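Local coordinates for glycosylation Associate Protein 1 (Streptococcus agalactiae serotype V, PDB 6OYC) that probably acts, as an accessory Sec system protein, in the glycosylation-coupled secretion of a surface glycoprotein, perhaps through a lectin-like role in binding sugar, at residues Leu266-Cys280 against Gln288-Val300. Residues are numbered along the deposited sequence; the frame is centred on the assembly and turned at random.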
# COMPACT_ATOMS: atom_id res chain seq x y z
N LEU A 266 14.41 18.49 2.43
CA LEU A 266 15.51 19.43 2.23
C LEU A 266 15.73 20.35 3.41
O LEU A 266 16.77 21.01 3.46
CB LEU A 266 15.26 20.29 1.00
CG LEU A 266 15.14 19.47 -0.27
CD1 LEU A 266 14.34 20.23 -1.32
CD2 LEU A 266 16.55 19.17 -0.73
N GLU A 267 14.79 20.41 4.34
CA GLU A 267 14.94 21.24 5.52
C GLU A 267 15.61 20.51 6.68
O GLU A 267 16.19 21.17 7.55
CB GLU A 267 13.56 21.78 5.92
CG GLU A 267 13.36 22.08 7.38
CD GLU A 267 11.94 22.55 7.69
OE1 GLU A 267 11.00 21.72 7.58
OE2 GLU A 267 11.77 23.74 8.07
N ASP A 268 15.57 19.18 6.68
CA ASP A 268 16.04 18.39 7.82
C ASP A 268 17.54 18.10 7.66
O ASP A 268 17.97 16.96 7.48
CB ASP A 268 15.23 17.11 7.94
CG ASP A 268 15.56 16.33 9.21
OD1 ASP A 268 16.52 16.70 9.92
OD2 ASP A 268 14.86 15.33 9.48
N TYR A 269 18.33 19.18 7.72
CA TYR A 269 19.79 19.08 7.63
C TYR A 269 20.35 18.02 8.58
O TYR A 269 21.29 17.30 8.23
CB TYR A 269 20.44 20.41 7.99
CG TYR A 269 20.46 21.49 6.92
CD1 TYR A 269 21.52 21.58 6.01
CD2 TYR A 269 19.47 22.46 6.86
CE1 TYR A 269 21.57 22.59 5.06
CE2 TYR A 269 19.50 23.47 5.90
CZ TYR A 269 20.56 23.53 5.00
OH TYR A 269 20.61 24.54 4.05
N SER A 270 19.79 17.94 9.79
CA SER A 270 20.35 17.04 10.80
C SER A 270 20.25 15.59 10.36
O SER A 270 21.21 14.82 10.51
CB SER A 270 19.66 17.26 12.14
OG SER A 270 20.08 18.48 12.74
N SER A 271 19.10 15.20 9.80
CA SER A 271 18.95 13.83 9.30
C SER A 271 19.84 13.59 8.09
O SER A 271 20.51 12.56 8.00
CB SER A 271 17.49 13.56 8.93
OG SER A 271 16.64 13.55 10.07
N LEU A 272 19.86 14.53 7.14
CA LEU A 272 20.59 14.31 5.90
C LEU A 272 22.09 14.24 6.13
O LEU A 272 22.78 13.46 5.48
CB LEU A 272 20.29 15.43 4.89
CG LEU A 272 18.82 15.60 4.49
CD1 LEU A 272 18.72 16.55 3.33
CD2 LEU A 272 18.20 14.25 4.15
N SER A 273 22.60 15.04 7.07
CA SER A 273 24.03 15.03 7.34
C SER A 273 24.46 13.74 8.03
O SER A 273 25.65 13.42 8.02
CB SER A 273 24.44 16.23 8.19
OG SER A 273 23.96 16.10 9.51
N ARG A 274 23.52 12.99 8.60
CA ARG A 274 23.87 11.72 9.22
C ARG A 274 23.77 10.54 8.26
O ARG A 274 24.16 9.42 8.62
CB ARG A 274 22.99 11.47 10.45
CG ARG A 274 23.51 12.23 11.67
CD ARG A 274 22.49 12.37 12.77
NE ARG A 274 23.06 13.08 13.92
CZ ARG A 274 23.13 14.40 14.03
NH1 ARG A 274 22.63 15.18 13.08
NH2 ARG A 274 23.67 14.96 15.10
N ALA A 275 23.28 10.74 7.04
CA ALA A 275 23.16 9.64 6.11
C ALA A 275 24.51 9.32 5.48
O ALA A 275 25.25 10.22 5.07
CB ALA A 275 22.15 9.97 5.02
N ASP A 276 24.84 8.03 5.39
CA ASP A 276 25.95 7.64 4.53
C ASP A 276 25.55 7.62 3.06
O ASP A 276 26.42 7.80 2.20
CB ASP A 276 26.50 6.26 4.95
CG ASP A 276 27.05 6.27 6.38
OD1 ASP A 276 28.15 6.82 6.58
OD2 ASP A 276 26.36 5.76 7.30
N ALA A 277 24.26 7.43 2.76
CA ALA A 277 23.73 7.54 1.40
C ALA A 277 22.24 7.82 1.46
O ALA A 277 21.57 7.54 2.46
CB ALA A 277 24.00 6.28 0.56
N ILE A 278 21.72 8.40 0.37
CA ILE A 278 20.30 8.69 0.25
C ILE A 278 19.78 8.00 -1.00
O ILE A 278 20.42 8.03 -2.05
CB ILE A 278 20.03 10.21 0.19
CG1 ILE A 278 20.50 10.87 1.49
CG2 ILE A 278 18.55 10.47 -0.03
CD1 ILE A 278 20.80 12.33 1.34
N ILE A 279 18.63 7.34 -0.87
CA ILE A 279 17.89 6.74 -1.97
C ILE A 279 16.63 7.56 -2.21
O ILE A 279 15.96 7.96 -1.25
CB ILE A 279 17.47 5.29 -1.68
CG1 ILE A 279 18.67 4.36 -1.50
CG2 ILE A 279 16.55 4.76 -2.79
CD1 ILE A 279 18.27 3.06 -0.84
N CYS A 280 16.28 7.78 -3.48
CA CYS A 280 14.90 8.18 -3.72
C CYS A 280 14.40 7.61 -5.04
O CYS A 280 15.16 7.15 -5.89
CB CYS A 280 14.71 9.70 -3.71
SG CYS A 280 15.86 10.52 -4.72
N GLN A 288 17.35 17.95 -6.58
CA GLN A 288 17.29 18.91 -5.48
C GLN A 288 18.18 18.48 -4.32
O GLN A 288 18.90 19.31 -3.75
CB GLN A 288 15.85 19.08 -4.98
CG GLN A 288 14.90 19.80 -5.93
CD GLN A 288 13.50 19.85 -5.35
OE1 GLN A 288 12.69 18.95 -5.57
NE2 GLN A 288 13.21 20.90 -4.58
N LEU A 289 18.14 17.20 -3.96
CA LEU A 289 18.98 16.72 -2.87
C LEU A 289 20.45 16.92 -3.18
O LEU A 289 21.18 17.54 -2.39
CB LEU A 289 18.68 15.24 -2.60
CG LEU A 289 17.47 15.02 -1.71
CD1 LEU A 289 17.06 13.56 -1.76
CD2 LEU A 289 17.81 15.44 -0.29
N LYS A 290 20.91 16.42 -4.33
CA LYS A 290 22.29 16.61 -4.74
C LYS A 290 22.68 18.08 -4.78
O LYS A 290 23.83 18.43 -4.50
CB LYS A 290 22.51 15.98 -6.12
CG LYS A 290 22.70 14.47 -6.13
CD LYS A 290 24.10 14.05 -5.65
CE LYS A 290 24.51 12.70 -6.27
NZ LYS A 290 25.70 12.07 -5.59
N GLU A 291 21.73 18.95 -5.13
CA GLU A 291 22.00 20.39 -5.10
C GLU A 291 22.30 20.87 -3.69
O GLU A 291 23.23 21.66 -3.48
CB GLU A 291 20.79 21.13 -5.67
CG GLU A 291 20.91 22.65 -5.75
CD GLU A 291 19.94 23.25 -6.79
OE1 GLU A 291 20.33 24.21 -7.50
OE2 GLU A 291 18.79 22.75 -6.89
N LYS A 292 21.54 20.39 -2.70
CA LYS A 292 21.61 21.02 -1.39
C LYS A 292 22.62 20.37 -0.46
O LYS A 292 23.14 21.04 0.42
CB LYS A 292 20.23 21.04 -0.72
CG LYS A 292 20.17 22.01 0.48
CD LYS A 292 18.75 22.26 0.94
CE LYS A 292 18.70 23.26 2.09
NZ LYS A 292 17.28 23.54 2.55
N ILE A 293 22.91 19.08 -0.60
CA ILE A 293 23.88 18.47 0.30
C ILE A 293 24.80 17.55 -0.48
O ILE A 293 24.44 16.97 -1.50
CB ILE A 293 23.23 17.71 1.48
CG1 ILE A 293 24.32 17.37 2.53
CG2 ILE A 293 22.51 16.47 1.00
CD1 ILE A 293 23.83 16.77 3.86
N ASP A 294 26.03 17.47 0.02
CA ASP A 294 27.07 16.62 -0.53
C ASP A 294 26.95 15.25 0.13
O ASP A 294 27.62 14.94 1.12
CB ASP A 294 28.43 17.25 -0.30
CG ASP A 294 29.51 16.57 -1.07
OD1 ASP A 294 29.30 16.34 -2.28
OD2 ASP A 294 30.57 16.27 -0.47
N LYS A 295 26.05 14.45 -0.42
CA LYS A 295 25.85 13.07 -0.03
C LYS A 295 25.61 12.26 -1.29
O LYS A 295 25.03 12.77 -2.26
CB LYS A 295 24.64 12.89 0.91
CG LYS A 295 24.83 13.43 2.32
CD LYS A 295 25.83 12.61 3.10
CE LYS A 295 25.98 13.19 4.50
NZ LYS A 295 26.82 12.35 5.40
N PRO A 296 26.03 11.00 -1.31
CA PRO A 296 25.60 10.11 -2.40
C PRO A 296 24.08 10.02 -2.42
O PRO A 296 23.45 9.70 -1.41
CB PRO A 296 26.27 8.77 -2.05
CG PRO A 296 27.28 9.09 -0.96
CD PRO A 296 26.79 10.30 -0.26
N VAL A 297 23.49 10.36 -3.56
CA VAL A 297 22.05 10.26 -3.79
C VAL A 297 21.88 9.26 -4.92
O VAL A 297 22.32 9.52 -6.05
CB VAL A 297 21.43 11.62 -4.15
CG1 VAL A 297 19.96 11.48 -4.47
CG2 VAL A 297 21.63 12.65 -3.02
N VAL A 298 21.29 8.11 -4.64
CA VAL A 298 21.13 7.05 -5.63
C VAL A 298 19.65 6.94 -6.01
O VAL A 298 18.78 6.80 -5.14
CB VAL A 298 21.67 5.70 -5.14
CG1 VAL A 298 21.40 4.63 -6.22
CG2 VAL A 298 23.15 5.80 -4.82
N HIS A 299 19.38 6.98 -7.32
CA HIS A 299 18.02 6.89 -7.83
C HIS A 299 17.63 5.42 -7.92
O HIS A 299 18.35 4.61 -8.51
CB HIS A 299 17.92 7.58 -9.19
CG HIS A 299 16.66 7.29 -9.94
ND1 HIS A 299 15.41 7.66 -9.50
CD2 HIS A 299 16.47 6.67 -11.14
CE1 HIS A 299 14.50 7.28 -10.38
NE2 HIS A 299 15.12 6.68 -11.38
N VAL A 300 16.50 5.07 -7.30
CA VAL A 300 15.99 3.71 -7.31
C VAL A 300 14.55 3.77 -7.79
O VAL A 300 13.66 4.19 -7.04
CB VAL A 300 16.10 3.04 -5.92
CG1 VAL A 300 15.33 1.71 -5.89
CG2 VAL A 300 17.57 2.82 -5.52
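Tyr269 presents its ring obliquely to Lys292, whose CE lies 3.0 Å from the Tyr269 OH, and the two side chains cross at about a right angle; the His299 ring likewise meets Cys280 O obliquely. With its CG anti to the backbone N (chi1 -165°) and an extended chain beyond, Lys292 runs past Leu266, and its NZ donates a hydrogen bond to Leu266 O at 2.7 Å, from 50° above the carbonyl plane. Lys295, bent at chi2, grips two carbonyls at once: NZ lies 2.7 Å from Ala275 O and 3.1 Å from Ser273 O, which ties the chain at Ser273-Ala275 to the chain entering strand 297-299. Leu289 splits its branches, CD2 reaching Leu266 and Leu272, CD1 meeting Ile278 CG2 at 3.8 Å. Strands 277-280 and 297-299 are parallel by register and by bonding: Ile278 N to Pro296 O, Val298 N to Ile278 O (2.7 Å), Cys280 N to Val298 O and Val300 N to Cys280 O. Ile278 and Cys280 face helix 283-292; on the other face Ile279 CG2 meets Val300 CG2 at 3.5 Å, beside Ile510 of helix 505-512. The geometry is that of a beta-alpha-beta crossover closing one edge of a Rossmann-like sheet, consistent with the GT-B clan.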